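Local atomic coordinates of filamentation induced by cAMP protein Fic (Desulfovibrio alaskensis, PDB entry 4RGL), a protein that belongs to the Fic/DOC family and combines a mainly helical Fic fold with a small C-terminal domain of the helix-turn-helix clan. Residues A[268-272]-A[301-306]; A[48-52]-A[209-215]. All blocks are in the same frame, centred on the assembly; numbering follows the deposited sequence.

Contact 1 of 2, residues A[268-272]-A[301-306]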
loop_
_atom_site.group_PDB
_atom_site.type_symbol
_atom_site.label_atom_id
_atom_site.label_comp_id
_atom_site.label_asym_id
_atom_site.label_seq_id
_atom_site.Cartn_x
_atom_site.Cartn_y
_atom_site.Cartn_z
ATOM N N GLN A 268 -22.232 0.047 23.112
ATOM C CA GLN A 268 -22.746 -0.578 24.333
ATOM C C GLN A 268 -22.265 -2.038 24.436
ATOM O O GLN A 268 -21.778 -2.455 25.489
ATOM C CB GLN A 268 -24.297 -0.517 24.367
ATOM C CG GLN A 268 -24.872 0.885 24.680
ATOM C CD GLN A 268 -24.629 1.894 23.576
ATOM O OE1 GLN A 268 -24.591 1.560 22.388
ATOM N NE2 GLN A 268 -24.547 3.164 23.946
ATOM N N VAL A 269 -22.369 -2.800 23.318
ATOM C CA VAL A 269 -21.975 -4.217 23.267
ATOM C C VAL A 269 -20.428 -4.353 23.356
ATOM O O VAL A 269 -19.931 -5.286 23.990
ATOM C CB VAL A 269 -22.526 -4.904 21.983
ATOM C CG1 VAL A 269 -22.188 -6.397 21.968
ATOM C CG2 VAL A 269 -24.033 -4.690 21.853
ATOM N N ALA A 270 -19.680 -3.410 22.730
ATOM C CA ALA A 270 -18.208 -3.425 22.749
ATOM C C ALA A 270 -17.667 -3.244 24.175
ATOM O O ALA A 270 -16.690 -3.897 24.552
ATOM C CB ALA A 270 -17.662 -2.332 21.843
ATOM N N ALA A 271 -18.323 -2.372 24.978
ATOM C CA ALA A 271 -17.918 -2.106 26.363
ATOM C C ALA A 271 -18.135 -3.342 27.261
ATOM O O ALA A 271 -17.360 -3.564 28.196
ATOM C CB ALA A 271 -18.691 -0.920 26.914
ATOM N N LEU A 272 -19.193 -4.148 26.971
ATOM C CA LEU A 272 -19.503 -5.358 27.747
ATOM C C LEU A 272 -18.446 -6.458 27.492
ATOM O O LEU A 272 -17.995 -7.107 28.441
ATOM C CB LEU A 272 -20.924 -5.878 27.397
ATOM C CG LEU A 272 -21.472 -7.028 28.282
ATOM C CD1 LEU A 272 -22.969 -6.963 28.389
ATOM C CD2 LEU A 272 -21.033 -8.395 27.759
ATOM N N ASN A 301 -29.963 -3.224 26.284
ATOM C CA ASN A 301 -28.966 -2.558 25.427
ATOM C C ASN A 301 -27.565 -3.190 25.550
ATOM O O ASN A 301 -26.687 -2.876 24.743
ATOM C CB ASN A 301 -28.879 -1.053 25.763
ATOM C CG ASN A 301 -30.185 -0.297 25.592
ATOM O OD1 ASN A 301 -31.192 -0.830 25.100
ATOM N ND2 ASN A 301 -30.185 0.974 25.975
ATOM N N TYR A 302 -27.343 -4.049 26.563
ATOM C CA TYR A 302 -26.007 -4.602 26.795
ATOM C C TYR A 302 -26.019 -6.149 26.823
ATOM O O TYR A 302 -25.371 -6.778 25.983
ATOM C CB TYR A 302 -25.415 -4.053 28.117
ATOM C CG TYR A 302 -25.063 -2.579 28.064
ATOM C CD1 TYR A 302 -26.044 -1.601 28.209
ATOM C CD2 TYR A 302 -23.739 -2.163 27.975
ATOM C CE1 TYR A 302 -25.726 -0.244 28.161
ATOM C CE2 TYR A 302 -23.404 -0.809 27.956
ATOM C CZ TYR A 302 -24.401 0.148 28.055
ATOM O OH TYR A 302 -24.079 1.482 28.018
ATOM N N LEU A 303 -26.717 -6.753 27.812
ATOM C CA LEU A 303 -26.652 -8.195 28.055
ATOM C C LEU A 303 -27.340 -9.010 26.922
ATOM O O LEU A 303 -26.718 -9.924 26.376
ATOM C CB LEU A 303 -27.282 -8.542 29.417
ATOM C CG LEU A 303 -26.976 -9.954 29.961
ATOM C CD1 LEU A 303 -25.471 -10.201 30.047
ATOM C CD2 LEU A 303 -27.601 -10.154 31.313
ATOM N N ASN A 304 -28.627 -8.693 26.591
ATOM C CA ASN A 304 -29.370 -9.431 25.545
ATOM C C ASN A 304 -28.720 -9.250 24.127
ATOM O O ASN A 304 -28.557 -10.242 23.413
ATOM C CB ASN A 304 -30.848 -9.007 25.506
ATOM C CG ASN A 304 -31.663 -9.512 26.682
ATOM O OD1 ASN A 304 -31.360 -10.549 27.286
ATOM N ND2 ASN A 304 -32.772 -8.842 26.962
ATOM N N PRO A 305 -28.319 -8.002 23.707
ATOM C CA PRO A 305 -27.709 -7.848 22.366
ATOM C C PRO A 305 -26.441 -8.700 22.198
ATOM O O PRO A 305 -26.255 -9.324 21.151
ATOM C CB PRO A 305 -27.382 -6.350 22.295
ATOM C CG PRO A 305 -28.282 -5.717 23.278
ATOM C CD PRO A 305 -28.455 -6.698 24.389
ATOM N N ALA A 306 -25.576 -8.739 23.242
ATOM C CA ALA A 306 -24.351 -9.547 23.221
ATOM C C ALA A 306 -24.677 -11.048 23.297
ATOM O O ALA A 306 -23.911 -11.872 22.796
ATOM C CB ALA A 306 -23.445 -9.149 24.375
#
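In the C-terminal winged-helix domain, helix 267-276 meets helix 295-308, the second helix of the helix-turn-helix, through Gln268, Val269 and Leu272 against Tyr302, Pro305 and Ala306. The axes of the two short segments cross at -83° and come within 8.5 Å, passing nearly at right angles. Tyr302 has CG anti to its carbonyl carbon (chi1 -69°), which lays the ring alongside the first helix. One ring face receives Gln268 CB in a CH-pi contact, 3.8 Å from the centroid and 15° off the normal. The Gln268 chain bends at chi2: CG lies 3.5 Å from Tyr302 OH, while the amide leads away. On the next residue, the buried Val269 splits its two branches between neighbouring residues, CG2 reaching Pro305 CB at 3.8 Å. Pro305 has no N-H to return to the preceding turn, and the helix is kinked there. Leu290 on helix 283-290 also touches Tyr302, and Leu286 touches Leu272, so all three helices of the domain share this core. Leu272 likewise divides its methyls: CD1 lies 3.8 Å from Tyr302 CB, whereas CD2 faces Ala306 CB, which Val269 CG1 approaches to 3.9 Å.

Contact 2 of 2, residues A[48-52]-A[209-215]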
loop_
_atom_site.group_PDB
_atom_site.type_symbol
_atom_site.label_atom_id
_atom_site.label_comp_id
_atom_site.label_asym_id
_atom_site.label_seq_id
_atom_site.Cartn_x
_atom_site.Cartn_y
_atom_site.Cartn_z
ATOM N N ASN A 48 -2.250 -1.629 3.690
ATOM C CA ASN A 48 -1.829 -1.642 2.293
ATOM C C ASN A 48 -0.621 -0.750 2.082
ATOM O O ASN A 48 0.344 -1.166 1.436
ATOM C CB ASN A 48 -2.969 -1.202 1.391
ATOM C CG ASN A 48 -4.073 -2.216 1.280
ATOM O OD1 ASN A 48 -3.907 -3.395 1.622
ATOM N ND2 ASN A 48 -5.190 -1.806 0.708
ATOM N N ARG A 49 -0.659 0.484 2.643
ATOM C CA ARG A 49 0.449 1.430 2.534
ATOM C C ARG A 49 1.740 0.823 3.120
ATOM O O ARG A 49 2.786 0.898 2.485
ATOM C CB ARG A 49 0.096 2.756 3.240
ATOM C CG ARG A 49 1.213 3.821 3.202
ATOM C CD ARG A 49 1.689 4.149 1.779
ATOM N NE ARG A 49 0.578 4.481 0.874
ATOM C CZ ARG A 49 0.037 5.692 0.770
ATOM N NH1 ARG A 49 0.431 6.673 1.570
ATOM N NH2 ARG A 49 -0.940 5.915 -0.093
ATOM N N ILE A 50 1.639 0.147 4.295
ATOM C CA ILE A 50 2.788 -0.506 4.928
ATOM C C ILE A 50 3.332 -1.627 3.999
ATOM O O ILE A 50 4.548 -1.725 3.808
ATOM C CB ILE A 50 2.415 -1.052 6.340
ATOM C CG1 ILE A 50 2.138 0.121 7.326
ATOM C CG2 ILE A 50 3.515 -1.973 6.880
ATOM C CD1 ILE A 50 1.678 -0.315 8.765
ATOM N N ARG A 51 2.416 -2.418 3.364
ATOM C CA ARG A 51 2.801 -3.468 2.408
ATOM C C ARG A 51 3.541 -2.869 1.206
ATOM O O ARG A 51 4.565 -3.409 0.785
ATOM C CB ARG A 51 1.570 -4.255 1.931
ATOM C CG ARG A 51 0.980 -5.177 2.989
ATOM C CD ARG A 51 -0.231 -5.916 2.465
ATOM N NE ARG A 51 0.116 -6.802 1.354
ATOM C CZ ARG A 51 -0.775 -7.331 0.523
ATOM N NH1 ARG A 51 -2.063 -7.027 0.639
ATOM N NH2 ARG A 51 -0.381 -8.129 -0.460
ATOM N N THR A 52 3.023 -1.739 0.658
ATOM C CA THR A 52 3.660 -1.023 -0.456
ATOM C C THR A 52 5.102 -0.594 -0.072
ATOM O O THR A 52 6.048 -0.859 -0.820
ATOM C CB THR A 52 2.802 0.203 -0.849
ATOM O OG1 THR A 52 1.606 -0.251 -1.476
ATOM C CG2 THR A 52 3.541 1.168 -1.776
ATOM N N ALA A 209 -3.917 4.560 -4.809
ATOM C CA ALA A 209 -2.789 4.926 -3.949
ATOM C C ALA A 209 -2.600 3.890 -2.843
ATOM O O ALA A 209 -1.510 3.790 -2.260
ATOM C CB ALA A 209 -3.015 6.304 -3.344
ATOM N N TYR A 210 -3.650 3.075 -2.587
ATOM C CA TYR A 210 -3.610 2.045 -1.557
ATOM C C TYR A 210 -3.635 0.637 -2.191
ATOM O O TYR A 210 -3.998 -0.333 -1.531
ATOM C CB TYR A 210 -4.775 2.226 -0.572
ATOM C CG TYR A 210 -4.828 3.618 0.023
ATOM C CD1 TYR A 210 -3.963 3.992 1.051
ATOM C CD2 TYR A 210 -5.681 4.587 -0.496
ATOM C CE1 TYR A 210 -3.962 5.292 1.560
ATOM C CE2 TYR A 210 -5.698 5.887 0.012
ATOM C CZ TYR A 210 -4.832 6.237 1.037
ATOM O OH TYR A 210 -4.851 7.515 1.546
ATOM N N LEU A 211 -3.189 0.531 -3.458
ATOM C CA LEU A 211 -3.073 -0.756 -4.146
ATOM C C LEU A 211 -1.642 -1.325 -3.971
ATOM O O LEU A 211 -0.676 -0.747 -4.488
ATOM C CB LEU A 211 -3.421 -0.592 -5.643
ATOM C CG LEU A 211 -3.405 -1.871 -6.491
ATOM C CD1 LEU A 211 -4.443 -2.857 -6.009
ATOM C CD2 LEU A 211 -3.628 -1.552 -7.955
ATOM N N PRO A 212 -1.470 -2.412 -3.173
ATOM C CA PRO A 212 -0.105 -2.896 -2.888
ATOM C C PRO A 212 0.449 -3.776 -4.026
ATOM O O PRO A 212 0.884 -4.906 -3.779
ATOM C CB PRO A 212 -0.272 -3.701 -1.578
ATOM C CG PRO A 212 -1.759 -3.633 -1.238
ATOM C CD PRO A 212 -2.482 -3.194 -2.450
ATOM N N VAL A 213 0.527 -3.212 -5.257
ATOM C CA VAL A 213 1.037 -3.933 -6.436
ATOM C C VAL A 213 2.541 -4.298 -6.246
ATOM O O VAL A 213 3.032 -5.239 -6.878
ATOM C CB VAL A 213 0.817 -3.109 -7.745
ATOM C CG1 VAL A 213 1.551 -1.775 -7.692
ATOM C CG2 VAL A 213 1.228 -3.910 -8.980
ATOM N N GLU A 214 3.234 -3.592 -5.326
ATOM C CA GLU A 214 4.660 -3.792 -5.082
ATOM C C GLU A 214 4.939 -5.196 -4.500
ATOM O O GLU A 214 6.011 -5.753 -4.743
ATOM C CB GLU A 214 5.205 -2.709 -4.145
ATOM C CG GLU A 214 5.125 -1.292 -4.721
ATOM C CD GLU A 214 3.748 -0.649 -4.700
ATOM O OE1 GLU A 214 2.864 -1.158 -3.974
ATOM O OE2 GLU A 214 3.584 0.419 -5.334
ATOM N N THR A 215 3.946 -5.793 -3.782
ATOM C CA THR A 215 4.077 -7.163 -3.246
ATOM C C THR A 215 4.160 -8.181 -4.401
ATOM O O THR A 215 4.841 -9.196 -4.276
ATOM C CB THR A 215 2.906 -7.497 -2.304
ATOM O OG1 THR A 215 1.681 -7.464 -3.043
ATOM C CG2 THR A 215 2.828 -6.559 -1.122
#
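Pro212, whose CG lies 3.6 Å from Asn48 OD1, has a carbonyl oxygen gripped twice by Thr215: OG1 donates to Pro212 O at 2.8 Å, nearly in line with the C=O bond, and Thr215 N donates to the same oxygen at 3.2 Å. With OG1 set between backbone N and carbonyl carbon (chi1 63°), the hydroxyl folds back onto this turn and leaves CG2 to lie against Arg51, 3.7 Å from its NE. The Arg51 guanidinium carries Pro212 CG over one face, offset toward the rim. From the next residue of helix 42-59, Thr52 OG1 donates to Glu214 OE1 at 2.9 Å, arriving from above the carboxylate plane. Arg49 reaches the other end of the segment: its chain bends at chi2 and chi3, and NH2 donates to Ala209 O at 3.1 Å in a fairly straight bond (163°). The oxygen lies near the guanidinium plane, but the nitrogen stands above the carbonyl plane. That guanidinium is almost parallel to the Tyr210 ring, its NH2 lying obliquely 3.5 Å from Tyr210 CE1, while NH1 forms a salt bridge with Glu96. Side-chain bonds thus clasp residues 209-215 at both ends against helix 42-59, around an inverse gamma turn centred on Pro212 that leads into helix 214-219 of the helical Fic fold.

The two contacts belong to separate parts of the chain and follow one another in sequence, contact 2 closing before contact 1 opens. Their centres lie 36 Å apart and their nearest atoms about 23 Å apart. Contact 2 has its centre about 2 Å from the centre of the chain in space, where helix 42-59 is joined to a turn more than 150 residues later, within the large helical body. Contact 1 is local, between helices 267-276 and 295-308 of the small C-terminal domain. Helix 238-257, which covers Leu211 and Val213 of contact 2, leads toward that domain through a connection whose residues 261-263 are not modelled, consistent with a flexible link between two independently packed units.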